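Local coordinates for arylamine n-acetyltransferase (Mycobacterium smegmatis, PDB 1W5R), which probably transfers an acetyl group from acetyl-CoA to the nitrogen of arylamines, through a catalytic triad in its native form, at residues 70-75 / 205-210; 108-113 / 196-201. The protein carries 1 engineered substitution. One frame throughout, in Å; residues are numbered along the deposited sequence.

Contact 2 packs helix 189-201 directly against strand 111-119, while contact 1 joins the N-terminal end of helix 73-87 to the short helix 206-209, which follows helix 189-201 in the chain. That longer helix supplies one side of contact 2 and also lies against both segments of contact 1, where Tyr72 and Phe207 touch it. Two pairs across the contacts are probably hydrogen-bonded, Tyr72 OH with Ser196 OG at 2.7 Å and Ser205 OG with Val199 O at 2.6 Å. Contact 1 is buried and aromatic, with an amide among its rings. Contact 2 is only partly buried, running from a methyl-to-methyl contact of Thr112 and Val199 to an exposed tyrosine. Neither has a hydrogen bond between its own two segments.

Contact 1 of 2, residues 70-75 / 205-210; sequences GGYQYE and SHFVTG. Engineered in segment 70-75: Gln73 (natural residue Cys).
Tyr72 and Phe207 bring the backbones nearest, 8.8 Å from CA to CA, so this meeting of two helix N-termini is made by side chains alone. It lies in the arylamine N-acetyltransferase fold, related to the papain-like cysteine peptidases. Tyr72 is the N-cap of helix 73-87, and its ring presents an edge to Phe207, whose CB lies near the ring plane, 4.3 Å from Tyr72 CD1. Gln73 is engineered, replacing the native cysteine, which in this family carries the acetyl group. Its CG is wedged between the backbone N and the carbonyl carbon (chi1 51°), and a bend at the next torsion lays the amide carbon CD over one face of the Tyr72 ring, toward the rim. From there the amide meets the Phe207 ring obliquely, the planes 68° apart, with Gln73 NE2 3.9 Å from Phe207 CE1. That NE2 is bonded to Thr112 O, while the Phe41 ring lies against that of Phe207. Each helix start is tied by a side chain: Ser205 OG caps Phe207 N at 3.1 Å, and Glu75 reaches back so that its OE2, on the anti side of the carboxylate and 25° out of its plane, accepts from Tyr72 N at 2.7 Å.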
ATOM      1  N   GLY A  70      -8.010  -5.501 -21.660  1.00 11.45           N
ATOM      2  CA  GLY A  70      -9.260  -5.360 -20.929  1.00 11.14           C
ATOM      3  C   GLY A  70     -10.183  -4.435 -21.698  1.00 10.20           C
ATOM      4  O   GLY A  70     -10.017  -4.192 -22.897  1.00  9.97           O
ATOM      5  N   GLY A  71     -11.164  -3.895 -21.005  1.00  9.10           N
ATOM      6  CA  GLY A  71     -12.051  -2.910 -21.609  1.00  8.80           C
ATOM      7  C   GLY A  71     -12.817  -2.196 -20.532  1.00  8.38           C
ATOM      8  O   GLY A  71     -12.549  -2.397 -19.333  1.00  8.05           O
ATOM      9  N   TYR A  72     -13.717  -1.312 -20.947  1.00  8.89           N
ATOM     10  CA  TYR A  72     -14.542  -0.595 -19.986  1.00  7.59           C
ATOM     11  C   TYR A  72     -15.979  -1.142 -19.957  1.00  7.52           C
ATOM     12  O   TYR A  72     -16.206  -2.252 -20.460  1.00  7.61           O
ATOM     13  CB  TYR A  72     -14.383   0.938 -20.115  1.00  7.78           C
ATOM     14  CG  TYR A  72     -15.026   1.644 -21.302  1.00  7.37           C
ATOM     15  CD1 TYR A  72     -14.921   3.028 -21.403  1.00  7.50           C
ATOM     16  CD2 TYR A  72     -15.778   0.963 -22.265  1.00  8.17           C
ATOM     17  CE1 TYR A  72     -15.508   3.736 -22.445  1.00  7.47           C
ATOM     18  CE2 TYR A  72     -16.399   1.671 -23.312  1.00  6.76           C
ATOM     19  CZ  TYR A  72     -16.255   3.068 -23.382  1.00  7.76           C
ATOM     20  OH  TYR A  72     -16.858   3.818 -24.368  1.00  8.49           O
ATOM     21  N   GLN A  73     -16.919  -0.425 -19.356  1.00  7.31           N
ATOM     22  CA  GLN A  73     -18.215  -1.009 -19.011  1.00  7.42           C
ATOM     23  C   GLN A  73     -18.936  -1.679 -20.185  1.00  7.69           C
ATOM     24  O   GLN A  73     -19.467  -2.796 -20.052  1.00  8.23           O
ATOM     25  CB  GLN A  73     -19.127   0.040 -18.346  1.00  7.58           C
ATOM     26  CG  GLN A  73     -19.304   1.365 -19.056  1.00  7.69           C
ATOM     27  CD  GLN A  73     -18.240   2.412 -18.693  1.00  9.28           C
ATOM     28  OE1 GLN A  73     -17.134   2.074 -18.282  1.00  9.48           O
ATOM     29  NE2 GLN A  73     -18.589   3.686 -18.846  1.00 10.26           N
ATOM     30  N   TYR A  74     -18.970  -1.003 -21.330  1.00  7.98           N
ATOM     31  CA  TYR A  74     -19.687  -1.553 -22.495  1.00  7.64           C
ATOM     32  C   TYR A  74     -19.032  -2.800 -23.075  1.00  9.02           C
ATOM     33  O   TYR A  74     -19.701  -3.696 -23.640  1.00  9.59           O
ATOM     34  CB  TYR A  74     -19.804  -0.512 -23.587  1.00  8.26           C
ATOM     35  CG  TYR A  74     -20.619   0.698 -23.232  1.00  7.55           C
ATOM     36  CD1 TYR A  74     -20.004   1.888 -22.835  1.00  8.08           C
ATOM     37  CD2 TYR A  74     -22.016   0.662 -23.283  1.00  7.61           C
ATOM     38  CE1 TYR A  74     -20.760   3.020 -22.505  1.00  7.84           C
ATOM     39  CE2 TYR A  74     -22.785   1.786 -22.963  1.00  7.99           C
ATOM     40  CZ  TYR A  74     -22.153   2.959 -22.566  1.00  7.52           C
ATOM     41  OH  TYR A  74     -22.876   4.091 -22.271  1.00  9.30           O
ATOM     42  N   GLU A  75     -17.715  -2.850 -22.946  1.00  7.83           N
ATOM     43  CA  GLU A  75     -16.952  -3.975 -23.472  1.00  8.61           C
ATOM     44  C   GLU A  75     -17.109  -5.185 -22.568  1.00  9.04           C
ATOM     45  O   GLU A  75     -17.340  -6.305 -23.035  1.00  9.86           O
ATOM     46  CB  GLU A  75     -15.480  -3.584 -23.648  1.00  8.30           C
ATOM     47  CG  GLU A  75     -15.297  -2.528 -24.724  1.00  8.95           C
ATOM     48  CD  GLU A  75     -13.931  -1.887 -24.698  1.00  7.49           C
ATOM     49  OE1 GLU A  75     -13.197  -2.029 -25.707  1.00  9.95           O
ATOM     50  OE2 GLU A  75     -13.603  -1.215 -23.689  1.00  8.83           O
ATOM     51  N   SER A 205     -15.147  13.536 -20.952  1.00 13.72           N
ATOM     52  CA  SER A 205     -15.411  12.236 -20.354  1.00 12.36           C
ATOM     53  C   SER A 205     -14.291  11.825 -19.406  1.00 11.66           C
ATOM     54  O   SER A 205     -13.111  11.940 -19.736  1.00 11.93           O
ATOM     55  CB  SER A 205     -15.596  11.169 -21.434  1.00 11.99           C
ATOM     56  OG  SER A 205     -15.583   9.864 -20.868  1.00 11.14           O
ATOM     57  N   HIS A 206     -14.695  11.310 -18.245  1.00 12.07           N
ATOM     58  CA  HIS A 206     -13.767  10.732 -17.258  1.00 11.72           C
ATOM     59  C   HIS A 206     -12.830   9.711 -17.905  1.00 10.56           C
ATOM     60  O   HIS A 206     -11.670   9.550 -17.491  1.00  9.94           O
ATOM     61  CB  HIS A 206     -14.569  10.063 -16.136  1.00 12.60           C
ATOM     62  CG  HIS A 206     -13.747   9.661 -14.946  1.00 13.08           C
ATOM     63  ND1 HIS A 206     -13.519   8.344 -14.593  1.00 14.83           N
ATOM     64  CD2 HIS A 206     -13.103  10.414 -14.023  1.00 14.07           C
ATOM     65  CE1 HIS A 206     -12.779   8.307 -13.498  1.00 12.80           C
ATOM     66  NE2 HIS A 206     -12.511   9.549 -13.136  1.00 15.45           N
ATOM     67  N   PHE A 207     -13.333   9.014 -18.927  1.00 10.02           N
ATOM     68  CA  PHE A 207     -12.553   7.955 -19.581  1.00  9.64           C
ATOM     69  C   PHE A 207     -11.772   8.419 -20.807  1.00  9.37           C
ATOM     70  O   PHE A 207     -11.130   7.609 -21.470  1.00  9.78           O
ATOM     71  CB  PHE A 207     -13.426   6.722 -19.847  1.00  9.88           C
ATOM     72  CG  PHE A 207     -13.968   6.135 -18.596  1.00 10.06           C
ATOM     73  CD1 PHE A 207     -15.321   6.248 -18.283  1.00  9.94           C
ATOM     74  CD2 PHE A 207     -13.103   5.545 -17.670  1.00 10.98           C
ATOM     75  CE1 PHE A 207     -15.821   5.743 -17.074  1.00  9.66           C
ATOM     76  CE2 PHE A 207     -13.597   5.020 -16.456  1.00 10.64           C
ATOM     77  CZ  PHE A 207     -14.954   5.133 -16.162  1.00 11.09           C
ATOM     78  N   VAL A 208     -11.817   9.733 -21.067  1.00  9.93           N
ATOM     79  CA  VAL A 208     -10.986  10.380 -22.092  1.00 11.18           C
ATOM     80  C   VAL A 208      -9.882  11.220 -21.424  1.00 11.66           C
ATOM     81  O   VAL A 208      -8.776  11.307 -21.944  1.00 12.72           O
ATOM     82  CB  VAL A 208     -11.831  11.228 -23.079  1.00 11.45           C
ATOM     83  CG1 VAL A 208     -10.953  12.068 -24.028  1.00 11.94           C
ATOM     84  CG2 VAL A 208     -12.742  10.328 -23.915  1.00 11.43           C
ATOM     85  N   THR A 209     -10.172  11.779 -20.250  1.00 12.17           N
ATOM     86  CA  THR A 209      -9.245  12.731 -19.616  1.00 12.23           C
ATOM     87  C   THR A 209      -8.206  12.114 -18.684  1.00 11.59           C
ATOM     88  O   THR A 209      -7.334  12.816 -18.157  1.00 11.93           O
ATOM     89  CB  THR A 209     -10.003  13.821 -18.825  1.00 13.25           C
ATOM     90  OG1 THR A 209     -10.791  13.210 -17.804  1.00 14.81           O
ATOM     91  CG2 THR A 209     -10.906  14.652 -19.746  1.00 14.87           C
ATOM     92  N   GLY A 210      -8.322  10.820 -18.436  1.00 10.42           N
ATOM     93  CA  GLY A 210      -7.359  10.146 -17.588  1.00  9.56           C
ATOM     94  C   GLY A 210      -7.391   8.653 -17.808  1.00  9.48           C
ATOM     95  O   GLY A 210      -8.078   8.172 -18.718  1.00 10.19           O
TER

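Contact 2 of 2, residues 108-113 / 196-201; sequences LPAQTH and SWYVST
Thr112 and Val199 form the tight part of this contact, where a strand that carries a classic beta bulge at Thr112 and His113 is packed against the C-terminal part of helix 189-201 in the arylamine N-acetyltransferase fold. In the bulge both residues face Gly96 of the adjoining strand 90-98. The helix comes close here, with 6.3 Å between Thr112 CA and Val199 CA. Val199 CG2 stands anti to its own carbonyl carbon, which aims this one methyl at the threonine. It is 3.5 Å from Thr112 CB and 3.7 Å from Thr112 CG2, and the two branched side chains cross at about a right angle. Val199 is buried, its other neighbours including Tyr72, Gln73 and Tyr74. The CB of His113 points away from the helix, and its NE2 is hydrogen-bonded to Asp130 OD2, consistent with the histidine and aspartate of the family's catalytic triad.

Toward solvent the packing thins to a single touch. Ala110 CB reaches Tyr198 CE2 at 3.9 Å, approaching the ring obliquely. Tyr198 is exposed and its ring also meets that of His202; both Ala110 and Tyr198 also touch a crystal neighbour.

Within the helix, small hydroxyl side chains bond back to the preceding turn. Ser196 O is gripped twice by one residue, with Ser200 OG at 2.8 Å and Ser200 N reaching it from opposite faces of the carbonyl plane. One residue on, Thr201 OG1 lies above the carbonyl plane of Trp197, 41° out of it and 2.7 Å from Trp197 O, while resting over one face of the indole near its rim.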
ATOM      1  N   LEU A 108     -28.587  15.817 -13.819  1.00 19.53           N
ATOM      2  CA  LEU A 108     -28.778  14.428 -14.233  1.00 17.01           C
ATOM      3  C   LEU A 108     -27.594  13.962 -15.100  1.00 15.48           C
ATOM      4  O   LEU A 108     -27.250  14.610 -16.089  1.00 15.01           O
ATOM      5  CB  LEU A 108     -30.086  14.289 -15.011  1.00 16.92           C
ATOM      6  CG  LEU A 108     -30.536  12.881 -15.373  1.00 16.12           C
ATOM      7  CD1 LEU A 108     -31.123  12.158 -14.174  1.00 15.87           C
ATOM      8  CD2 LEU A 108     -31.546  12.930 -16.510  1.00 15.14           C
ATOM      9  N   PRO A 109     -26.957  12.836 -14.729  1.00 13.71           N
ATOM     10  CA  PRO A 109     -25.852  12.363 -15.576  1.00 12.86           C
ATOM     11  C   PRO A 109     -26.339  11.730 -16.882  1.00 11.55           C
ATOM     12  O   PRO A 109     -27.473  11.261 -16.964  1.00 11.69           O
ATOM     13  CB  PRO A 109     -25.163  11.282 -14.720  1.00 13.33           C
ATOM     14  CG  PRO A 109     -25.816  11.367 -13.362  1.00 13.79           C
ATOM     15  CD  PRO A 109     -27.166  11.967 -13.557  1.00 14.10           C
ATOM     16  N   ALA A 110     -25.469  11.707 -17.889  1.00 11.20           N
ATOM     17  CA  ALA A 110     -25.716  10.948 -19.112  1.00 10.51           C
ATOM     18  C   ALA A 110     -25.835   9.454 -18.837  1.00 10.30           C
ATOM     19  O   ALA A 110     -25.348   8.964 -17.803  1.00 10.50           O
ATOM     20  CB  ALA A 110     -24.591  11.199 -20.120  1.00 10.37           C
ATOM     21  N   GLN A 111     -26.479   8.739 -19.762  1.00  9.84           N
ATOM     22  CA  GLN A 111     -26.479   7.287 -19.725  1.00  9.68           C
ATOM     23  C   GLN A 111     -25.109   6.844 -20.234  1.00  9.58           C
ATOM     24  O   GLN A 111     -24.814   6.934 -21.431  1.00 10.52           O
ATOM     25  CB  GLN A 111     -27.592   6.701 -20.597  1.00 10.16           C
ATOM     26  CG  GLN A 111     -28.996   6.981 -20.083  1.00 11.17           C
ATOM     27  CD  GLN A 111     -30.027   6.435 -21.033  1.00 14.52           C
ATOM     28  OE1 GLN A 111     -30.026   5.236 -21.346  1.00 19.48           O
ATOM     29  NE2 GLN A 111     -30.911   7.306 -21.512  1.00 18.51           N
ATOM     30  N   THR A 112     -24.261   6.399 -19.303  1.00  8.53           N
ATOM     31  CA  THR A 112     -22.888   6.013 -19.646  1.00  8.77           C
ATOM     32  C   THR A 112     -22.536   4.604 -19.172  1.00  8.76           C
ATOM     33  O   THR A 112     -21.392   4.158 -19.313  1.00  8.45           O
ATOM     34  CB  THR A 112     -21.863   6.965 -19.031  1.00  8.25           C
ATOM     35  OG1 THR A 112     -21.910   6.835 -17.608  1.00  8.97           O
ATOM     36  CG2 THR A 112     -22.112   8.411 -19.438  1.00  9.15           C
ATOM     37  N   HIS A 113     -23.510   3.912 -18.588  1.00  8.85           N
ATOM     38  CA  HIS A 113     -23.258   2.563 -18.084  1.00  9.01           C
ATOM     39  C   HIS A 113     -24.150   1.546 -18.784  1.00  9.05           C
ATOM     40  O   HIS A 113     -25.205   1.898 -19.348  1.00 10.04           O
ATOM     41  CB  HIS A 113     -23.443   2.513 -16.563  1.00  9.55           C
ATOM     42  CG  HIS A 113     -22.849   1.298 -15.911  1.00  9.02           C
ATOM     43  ND1 HIS A 113     -21.751   0.634 -16.418  1.00 10.03           N
ATOM     44  CD2 HIS A 113     -23.172   0.656 -14.760  1.00  8.81           C
ATOM     45  CE1 HIS A 113     -21.448  -0.384 -15.630  1.00  9.54           C
ATOM     46  NE2 HIS A 113     -22.297  -0.393 -14.616  1.00  8.20           N
ATOM     47  N   SER A 196     -21.555   4.460 -25.867  1.00  8.78           N
ATOM     48  CA  SER A 196     -20.127   4.169 -25.847  1.00  8.47           C
ATOM     49  C   SER A 196     -19.329   5.173 -26.686  1.00  8.89           C
ATOM     50  O   SER A 196     -18.198   5.536 -26.338  1.00  9.09           O
ATOM     51  CB  SER A 196     -19.843   2.746 -26.324  1.00  8.67           C
ATOM     52  OG  SER A 196     -18.469   2.428 -26.108  1.00  9.00           O
ATOM     53  N   TRP A 197     -19.900   5.598 -27.811  1.00  8.52           N
ATOM     54  CA  TRP A 197     -19.266   6.661 -28.580  1.00  9.18           C
ATOM     55  C   TRP A 197     -19.038   7.909 -27.711  1.00  9.10           C
ATOM     56  O   TRP A 197     -17.933   8.477 -27.707  1.00  9.94           O
ATOM     57  CB  TRP A 197     -20.114   7.009 -29.819  1.00  8.97           C
ATOM     58  CG  TRP A 197     -19.472   8.077 -30.657  1.00  8.56           C
ATOM     59  CD1 TRP A 197     -19.793   9.411 -30.694  1.00  8.70           C
ATOM     60  CD2 TRP A 197     -18.354   7.907 -31.528  1.00  9.54           C
ATOM     61  NE1 TRP A 197     -18.945  10.077 -31.564  1.00  9.79           N
ATOM     62  CE2 TRP A 197     -18.055   9.172 -32.083  1.00  9.89           C
ATOM     63  CE3 TRP A 197     -17.588   6.801 -31.911  1.00 10.18           C
ATOM     64  CZ2 TRP A 197     -16.997   9.360 -32.986  1.00 10.40           C
ATOM     65  CZ3 TRP A 197     -16.543   6.992 -32.816  1.00  9.99           C
ATOM     66  CH2 TRP A 197     -16.257   8.264 -33.332  1.00  9.99           C
ATOM     67  N   TYR A 198     -20.072   8.334 -26.990  1.00  9.34           N
ATOM     68  CA  TYR A 198     -19.982   9.489 -26.095  1.00  9.11           C
ATOM     69  C   TYR A 198     -18.889   9.315 -25.037  1.00  8.76           C
ATOM     70  O   TYR A 198     -18.014  10.174 -24.861  1.00  9.59           O
ATOM     71  CB  TYR A 198     -21.339   9.711 -25.419  1.00  9.94           C
ATOM     72  CG  TYR A 198     -21.447  10.965 -24.575  1.00 10.80           C
ATOM     73  CD1 TYR A 198     -21.617  12.221 -25.173  1.00 10.94           C
ATOM     74  CD2 TYR A 198     -21.417  10.898 -23.176  1.00 10.78           C
ATOM     75  CE1 TYR A 198     -21.738  13.376 -24.414  1.00 12.67           C
ATOM     76  CE2 TYR A 198     -21.544  12.054 -22.405  1.00 12.11           C
ATOM     77  CZ  TYR A 198     -21.697  13.287 -23.033  1.00 12.77           C
ATOM     78  OH  TYR A 198     -21.819  14.428 -22.265  1.00 15.48           O
ATOM     79  N   VAL A 199     -18.937   8.180 -24.343  1.00  8.55           N
ATOM     80  CA  VAL A 199     -18.029   7.965 -23.207  1.00  8.09           C
ATOM     81  C   VAL A 199     -16.572   7.880 -23.689  1.00  8.50           C
ATOM     82  O   VAL A 199     -15.641   8.286 -22.968  1.00  8.73           O
ATOM     83  CB  VAL A 199     -18.412   6.684 -22.430  1.00  7.89           C
ATOM     84  CG1 VAL A 199     -17.485   6.497 -21.235  1.00  8.96           C
ATOM     85  CG2 VAL A 199     -19.835   6.786 -21.905  1.00  9.99           C
ATOM     86  N   SER A 200     -16.378   7.345 -24.896  1.00  8.03           N
ATOM     87  CA  SER A 200     -15.023   7.117 -25.406  1.00  7.98           C
ATOM     88  C   SER A 200     -14.472   8.277 -26.238  1.00  8.61           C
ATOM     89  O   SER A 200     -13.286   8.243 -26.590  1.00  8.98           O
ATOM     90  CB  SER A 200     -14.919   5.784 -26.173  1.00  7.92           C
ATOM     91  OG  SER A 200     -15.647   5.844 -27.396  1.00  8.41           O
ATOM     92  N   THR A 201     -15.300   9.284 -26.544  1.00  8.94           N
ATOM     93  CA  THR A 201     -14.824  10.409 -27.389  1.00  9.51           C
ATOM     94  C   THR A 201     -15.101  11.813 -26.878  1.00  9.99           C
ATOM     95  O   THR A 201     -14.461  12.756 -27.342  1.00 11.60           O
ATOM     96  CB  THR A 201     -15.324  10.337 -28.847  1.00  9.42           C
ATOM     97  OG1 THR A 201     -16.740  10.544 -28.888  1.00 11.10           O
ATOM     98  CG2 THR A 201     -14.984   9.002 -29.447  1.00  9.88           C
TER